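Local structure of De novo designed protein Foldit4 (Synthetic construct, 6WI5) at residues V3-R8 / V84-K89; E36-T41 / H51-H56. The protein has no known biological function, being a synthetic alpha/beta protein designed de novo through Foldit. All coordinates share one frame; numbering follows the deposited sequence. Where two conformers were deposited one is given.

Contact 1. Residues V3-R8 / V84-K89; sequences VVVEIR and VRTTTK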
loop_
_atom_site.group_PDB
_atom_site.type_symbol
_atom_site.label_atom_id
_atom_site.label_comp_id
_atom_site.label_asym_id
_atom_site.label_seq_id
_atom_site.Cartn_x
_atom_site.Cartn_y
_atom_site.Cartn_z
ATOM N N VAL A 3 -7.265 -10.901 7.444
ATOM C CA VAL A 3 -7.359 -9.447 7.454
ATOM C C VAL A 3 -7.073 -8.946 6.046
ATOM O O VAL A 3 -6.110 -9.391 5.408
ATOM C CB VAL A 3 -6.384 -8.821 8.467
ATOM C CG1 VAL A 3 -6.548 -7.308 8.497
ATOM C CG2 VAL A 3 -6.599 -9.415 9.849
ATOM N N VAL A 4 -7.907 -8.030 5.561
ATOM C CA VAL A 4 -7.729 -7.408 4.254
ATOM C C VAL A 4 -7.534 -5.915 4.462
ATOM O O VAL A 4 -8.346 -5.266 5.132
ATOM C CB VAL A 4 -8.927 -7.675 3.325
ATOM C CG1 VAL A 4 -8.712 -6.997 1.979
ATOM C CG2 VAL A 4 -9.142 -9.169 3.147
ATOM N N VAL A 5 -6.459 -5.373 3.895
ATOM C CA VAL A 5 -6.162 -3.949 3.965
ATOM C C VAL A 5 -6.057 -3.410 2.548
ATOM O O VAL A 5 -5.357 -3.988 1.709
ATOM C CB VAL A 5 -4.868 -3.669 4.751
ATOM C CG1 VAL A 5 -4.527 -2.186 4.695
ATOM C CG2 VAL A 5 -5.025 -4.119 6.183
ATOM N N GLU A 6 -6.755 -2.311 2.285
ATOM C CA GLU A 6 -6.716 -1.637 0.996
ATOM C C GLU A 6 -6.170 -0.233 1.200
ATOM O O GLU A 6 -6.715 0.539 1.995
ATOM C CB GLU A 6 -8.106 -1.588 0.359
ATOM C CG GLU A 6 -8.812 -2.931 0.339
ATOM C CD GLU A 6 -10.290 -2.805 0.033
ATOM O OE1 GLU A 6 -10.641 -2.616 -1.150
ATOM O OE2 GLU A 6 -11.099 -2.878 0.982
ATOM N N ILE A 7 -5.091 0.089 0.493
ATOM C CA ILE A 7 -4.412 1.372 0.622
ATOM C C ILE A 7 -4.540 2.112 -0.701
ATOM O O ILE A 7 -4.173 1.578 -1.753
ATOM C CB ILE A 7 -2.934 1.194 1.009
ATOM C CG1 ILE A 7 -2.809 0.318 2.255
ATOM C CG2 ILE A 7 -2.278 2.547 1.242
ATOM C CD1 ILE A 7 -1.381 0.035 2.656
ATOM N N ARG A 8 -5.063 3.333 -0.647
ATOM C CA ARG A 8 -5.217 4.182 -1.822
ATOM C C ARG A 8 -4.294 5.382 -1.674
ATOM O O ARG A 8 -4.379 6.113 -0.682
ATOM C CB ARG A 8 -6.666 4.638 -1.986
ATOM C CG ARG A 8 -6.905 5.496 -3.220
ATOM C CD ARG A 8 -8.308 6.079 -3.216
ATOM N NE ARG A 8 -8.504 7.008 -2.107
ATOM C CZ ARG A 8 -9.666 7.578 -1.807
ATOM N NH1 ARG A 8 -10.744 7.312 -2.533
ATOM N NH2 ARG A 8 -9.754 8.413 -0.780
ATOM N N VAL A 84 -6.658 4.354 4.081
ATOM C CA VAL A 84 -6.458 2.963 4.471
ATOM C C VAL A 84 -7.797 2.382 4.898
ATOM O O VAL A 84 -8.488 2.961 5.745
ATOM C CB VAL A 84 -5.424 2.834 5.603
ATOM C CG1 VAL A 84 -5.253 1.375 6.003
ATOM C CG2 VAL A 84 -4.093 3.435 5.175
ATOM N N ARG A 85 -8.154 1.239 4.318
ATOM C CA ARG A 85 -9.384 0.533 4.655
ATOM C C ARG A 85 -9.020 -0.880 5.084
ATOM O O ARG A 85 -8.404 -1.623 4.315
ATOM C CB ARG A 85 -10.352 0.508 3.469
ATOM C CG ARG A 85 -11.740 0.015 3.828
ATOM C CD ARG A 85 -12.745 0.337 2.737
ATOM N NE ARG A 85 -12.542 -0.472 1.540
ATOM C CZ ARG A 85 -13.330 -0.430 0.471
ATOM N NH1 ARG A 85 -13.073 -1.202 -0.576
ATOM N NH2 ARG A 85 -14.377 0.385 0.449
ATOM N N THR A 86 -9.398 -1.244 6.307
ATOM C CA THR A 86 -9.054 -2.533 6.893
ATOM C C THR A 86 -10.330 -3.301 7.203
ATOM O O THR A 86 -11.227 -2.772 7.865
ATOM C CB THR A 86 -8.229 -2.355 8.171
ATOM O OG1 THR A 86 -7.069 -1.565 7.885
ATOM C CG2 THR A 86 -7.798 -3.709 8.716
ATOM N N THR A 87 -10.405 -4.545 6.736
ATOM C CA THR A 87 -11.587 -5.378 6.916
ATOM C C THR A 87 -11.217 -6.612 7.725
ATOM O O THR A 87 -10.292 -7.345 7.359
ATOM C CB THR A 87 -12.184 -5.793 5.570
ATOM O OG1 THR A 87 -12.477 -4.625 4.793
ATOM C CG2 THR A 87 -13.462 -6.597 5.776
ATOM N N THR A 88 -11.939 -6.839 8.821
ATOM C CA THR A 88 -11.713 -7.987 9.687
ATOM C C THR A 88 -13.037 -8.678 9.984
ATOM O O THR A 88 -14.104 -8.059 9.937
ATOM C CB THR A 88 -11.041 -7.583 11.012
ATOM O OG1 THR A 88 -11.906 -6.701 11.739
ATOM C CG2 THR A 88 -9.708 -6.886 10.761
ATOM N N LYS A 89 -12.959 -9.972 10.285
ATOM C CA LYS A 89 -14.107 -10.753 10.724
ATOM C C LYS A 89 -13.957 -11.087 12.202
ATOM O O LYS A 89 -12.872 -11.466 12.654
ATOM C CB LYS A 89 -14.253 -12.039 9.908
ATOM C CG LYS A 89 -14.816 -11.823 8.518
ATOM C CD LYS A 89 -15.316 -13.128 7.931
HETATM O O HOH W 1 -10.506 -3.648 3.458
#
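Glu6 and Arg85 face each other as a hydrogen-bonded antiparallel pair, and their side chains run side by side out of the same face of the sheet. Glu6 CB lies 4.0 Å from Arg85 O. CG sits beside the backbone N (chi1 -50°), and the extended chain then carries CD to the edge of the guanidinium, in its plane. Each carboxylate oxygen takes one nitrogen: OE1 receives Arg85 NH1 at 2.9 Å on its syn side, while OE2 receives Arg85 NE, also at 2.9 Å, from above the carboxylate plane. This side-on grip leaves the two flat groups 46° apart, and the bend of Arg85 at chi3 (71°) places NE for it. A water bonded to Glu6 OE2 (2.7 Å) also bonds to Thr87 OG1 (2.6 Å). An alanine here in place of Glu6 would probably leave Arg85 without its carboxylate mate and the water with one anchor fewer.

Here the first strand of a ferredoxin-like fold pairs with the last, which is an edge strand within the chain. The alternation of residues suits the two faces: the side chains of Val3 and Val5 rest on helix 59-76, whereas Val4 and Thr87 share the face of the salt bridge. Val5 CG1 meets Val84 CG1 at 3.9 Å, and Val5 CG2 touches Thr86 OG1 at 3.7 Å. Beta-branched side chains suit extended backbone, and threonine combines that shape with a hydroxyl tolerable on the exposed outer strand. Farther on, Val3 CG1 rests 3.8 Å from Thr86 CG2, with the methyl of Thr88 beside it.

Contact 2. Residues E36-T41 / H51-H56; sequences EVHVET and HVRIRH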
loop_
_atom_site.group_PDB
_atom_site.type_symbol
_atom_site.label_atom_id
_atom_site.label_comp_id
_atom_site.label_asym_id
_atom_site.label_seq_id
_atom_site.Cartn_x
_atom_site.Cartn_y
_atom_site.Cartn_z
ATOM N N GLU A 36 -0.048 -11.873 0.706
ATOM C CA GLU A 36 -0.628 -11.694 -0.618
ATOM C C GLU A 36 -0.816 -10.207 -0.890
ATOM O O GLU A 36 -1.388 -9.488 -0.065
ATOM C CB GLU A 36 -1.963 -12.435 -0.711
ATOM C CG GLU A 36 -2.642 -12.383 -2.064
ATOM C CD GLU A 36 -3.910 -13.217 -2.095
ATOM O OE1 GLU A 36 -4.154 -13.964 -1.123
ATOM O OE2 GLU A 36 -4.663 -13.125 -3.088
ATOM N N VAL A 37 -0.324 -9.744 -2.038
ATOM C CA VAL A 37 -0.373 -8.326 -2.380
ATOM C C VAL A 37 -0.769 -8.176 -3.844
ATOM O O VAL A 37 -0.336 -8.951 -4.703
ATOM C CB VAL A 37 0.975 -7.625 -2.090
ATOM C CG1 VAL A 37 2.098 -8.215 -2.940
ATOM C CG2 VAL A 37 0.858 -6.124 -2.307
ATOM N N HIS A 38 -1.617 -7.186 -4.119
ATOM C CA HIS A 38 -1.998 -6.812 -5.473
ATOM C C HIS A 38 -1.943 -5.297 -5.594
ATOM O O HIS A 38 -2.381 -4.579 -4.690
ATOM C CB HIS A 38 -3.406 -7.314 -5.834
ATOM C CG HIS A 38 -3.539 -8.806 -5.835
ATOM N ND1 HIS A 38 -3.842 -9.527 -4.701
ATOM C CD2 HIS A 38 -3.416 -9.711 -6.835
ATOM C CE1 HIS A 38 -3.898 -10.812 -4.999
ATOM N NE2 HIS A 38 -3.643 -10.951 -6.289
ATOM N N VAL A 39 -1.403 -4.814 -6.710
ATOM C CA VAL A 39 -1.217 -3.389 -6.948
ATOM C C VAL A 39 -1.955 -3.002 -8.221
ATOM O O VAL A 39 -1.874 -3.705 -9.234
ATOM C CB VAL A 39 0.280 -3.025 -7.049
ATOM C CG1 VAL A 39 0.451 -1.542 -7.337
ATOM C CG2 VAL A 39 1.005 -3.407 -5.768
ATOM N N GLU A 40 -2.674 -1.880 -8.166
ATOM C CA GLU A 40 -3.434 -1.381 -9.303
ATOM C C GLU A 40 -3.262 0.127 -9.407
ATOM O O GLU A 40 -3.378 0.840 -8.405
ATOM C CB GLU A 40 -4.923 -1.735 -9.176
ATOM C CG GLU A 40 -5.812 -1.077 -10.224
ATOM C CD GLU A 40 -7.284 -1.375 -10.013
ATOM O OE1 GLU A 40 -7.634 -2.558 -9.821
ATOM O OE2 GLU A 40 -8.092 -0.422 -10.029
ATOM N N THR A 41 -2.963 0.606 -10.610
ATOM C CA THR A 41 -2.830 2.029 -10.878
ATOM C C THR A 41 -4.055 2.521 -11.633
ATOM O O THR A 41 -4.530 1.864 -12.564
ATOM C CB THR A 41 -1.567 2.333 -11.688
ATOM O OG1 THR A 41 -1.645 1.682 -12.961
ATOM C CG2 THR A 41 -0.336 1.847 -10.951
ATOM N N HIS A 51 -3.497 1.760 -5.899
ATOM C CA HIS A 51 -4.304 0.942 -5.001
ATOM C C HIS A 51 -3.524 -0.314 -4.647
ATOM O O HIS A 51 -3.112 -1.064 -5.539
ATOM C CB HIS A 51 -5.644 0.582 -5.641
ATOM C CG HIS A 51 -6.550 1.756 -5.848
ATOM N ND1 HIS A 51 -7.720 1.926 -5.139
ATOM C CD2 HIS A 51 -6.452 2.821 -6.677
ATOM C CE1 HIS A 51 -8.307 3.046 -5.528
ATOM N NE2 HIS A 51 -7.559 3.607 -6.458
ATOM N N VAL A 52 -3.323 -0.540 -3.352
ATOM C CA VAL A 52 -2.609 -1.706 -2.844
ATOM C C VAL A 52 -3.567 -2.491 -1.962
ATOM O O VAL A 52 -4.108 -1.948 -0.991
ATOM C CB VAL A 52 -1.350 -1.311 -2.057
ATOM C CG1 VAL A 52 -0.571 -2.551 -1.647
ATOM C CG2 VAL A 52 -0.480 -0.366 -2.874
ATOM N N ARG A 53 -3.774 -3.762 -2.293
ATOM C CA ARG A 53 -4.587 -4.660 -1.484
ATOM C C ARG A 53 -3.704 -5.762 -0.916
ATOM O O ARG A 53 -2.965 -6.418 -1.659
ATOM C CB ARG A 53 -5.735 -5.260 -2.296
ATOM C CG ARG A 53 -6.700 -6.078 -1.456
ATOM C CD ARG A 53 -7.904 -6.533 -2.261
ATOM N NE ARG A 53 -7.522 -7.358 -3.401
ATOM C CZ ARG A 53 -7.271 -8.661 -3.329
ATOM N NH1 ARG A 53 -7.355 -9.290 -2.164
ATOM N NH2 ARG A 53 -6.932 -9.336 -4.419
ATOM N N ILE A 54 -3.781 -5.957 0.397
ATOM C CA ILE A 54 -2.947 -6.916 1.113
ATOM C C ILE A 54 -3.851 -7.823 1.933
ATOM O O ILE A 54 -4.735 -7.339 2.648
ATOM C CB ILE A 54 -1.921 -6.209 2.021
ATOM C CG1 ILE A 54 -0.969 -5.352 1.189
ATOM C CG2 ILE A 54 -1.142 -7.221 2.836
ATOM C CD1 ILE A 54 0.001 -4.541 2.018
ATOM N N ARG A 55 -3.633 -9.131 1.829
ATOM C CA ARG A 55 -4.398 -10.122 2.575
ATOM C C ARG A 55 -3.448 -10.971 3.408
ATOM O O ARG A 55 -2.406 -11.411 2.912
ATOM C CB ARG A 55 -5.217 -11.015 1.637
ATOM C CG ARG A 55 -6.387 -10.325 0.955
ATOM C CD ARG A 55 -7.511 -11.318 0.696
ATOM N NE ARG A 55 -7.057 -12.471 -0.076
ATOM C CZ ARG A 55 -7.513 -12.792 -1.282
ATOM N NH1 ARG A 55 -8.453 -12.055 -1.855
ATOM N NH2 ARG A 55 -7.036 -13.857 -1.911
ATOM N N HIS A 56 -3.812 -11.200 4.670
ATOM C CA HIS A 56 -3.004 -12.024 5.560
ATOM C C HIS A 56 -3.869 -12.491 6.720
ATOM O O HIS A 56 -4.919 -11.911 7.012
ATOM C CB HIS A 56 -1.778 -11.262 6.075
ATOM C CG HIS A 56 -0.681 -12.151 6.578
ATOM N ND1 HIS A 56 -0.338 -12.228 7.908
ATOM C CD2 HIS A 56 0.145 -13.000 5.922
ATOM C CE1 HIS A 56 0.659 -13.088 8.053
ATOM N NE2 HIS A 56 0.969 -13.567 6.864
HETATM O O HOH W 2 -4.334 -9.226 -2.217
#
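Glu36, His38 and Glu40 are each joined by two backbone hydrogen bonds to Arg55, Arg53 and His51 in turn, on strands running antiparallel at 166°. Their six polar side chains leave by one face. At one end Glu36 reaches Arg55 with a fully extended chain, CG anti to the backbone N (chi1 -177°). OE2 lies 2.7 Å from Arg55 NH2 in a salt bridge, but it stands over a face of the guanidinium, whose plane is nearly perpendicular to the carboxylate. Arg55, bent at chi2 and chi3, lies alongside; such long charged chains can meet across a polar face.

In the middle, Arg53 NH2 sits over one face of the His38 ring, the two flat groups only 17° from parallel. NH2 is 3.1 Å from His38 ND1, yet the angle is too poor for a hydrogen bond. ND1 turns instead to a water at 2.6 Å in the ring plane, which donates to Arg53 O at 3.2 Å and clips the histidine to the neighbouring backbone.

These strands form the beta hairpin of the ferredoxin-like fold, its second and third strands. The other face is apolar, branched valine and isoleucine filling the surface under the helices: Val37 CG2 touches both Val52 CG1 at 3.9 Å and Ile54 CG1 at 4.0 Å. Helix 17-31 covers Val37 and Val39, whereas Ile54 meets helix 59-76. At the far end His51 CB comes within 3.6 Å of Glu40 O. The polar ends of this pair find partners on their own strands: His51 NE2 bonds to Glu49, and Glu40 OE2 salt-bridges Arg42.

From the N terminus, the chain lays down strand 3-11, crosses over through helix 17-31, and then forms strands 36-44 and 47-56. Contact 2 closes the short loop of that hairpin. Helix 59-76 makes the second crossover, and strand 81-87 returns beside the first strand, where contact 1 closes a loop nearly as long as the chain. Contact 2 is therefore nested inside contact 1. The two meet in the sheet because 3-11 neighbours 47-56: probable hydrogen bonds link Val3 N to His56 O and Ile7 N to Val52 O, and Val4 packs on Arg55. With that pairing of 3-11 and 47-56, the two contacts complete the four-strand sheet, in the order 36-44, 47-56, 3-11, 81-87.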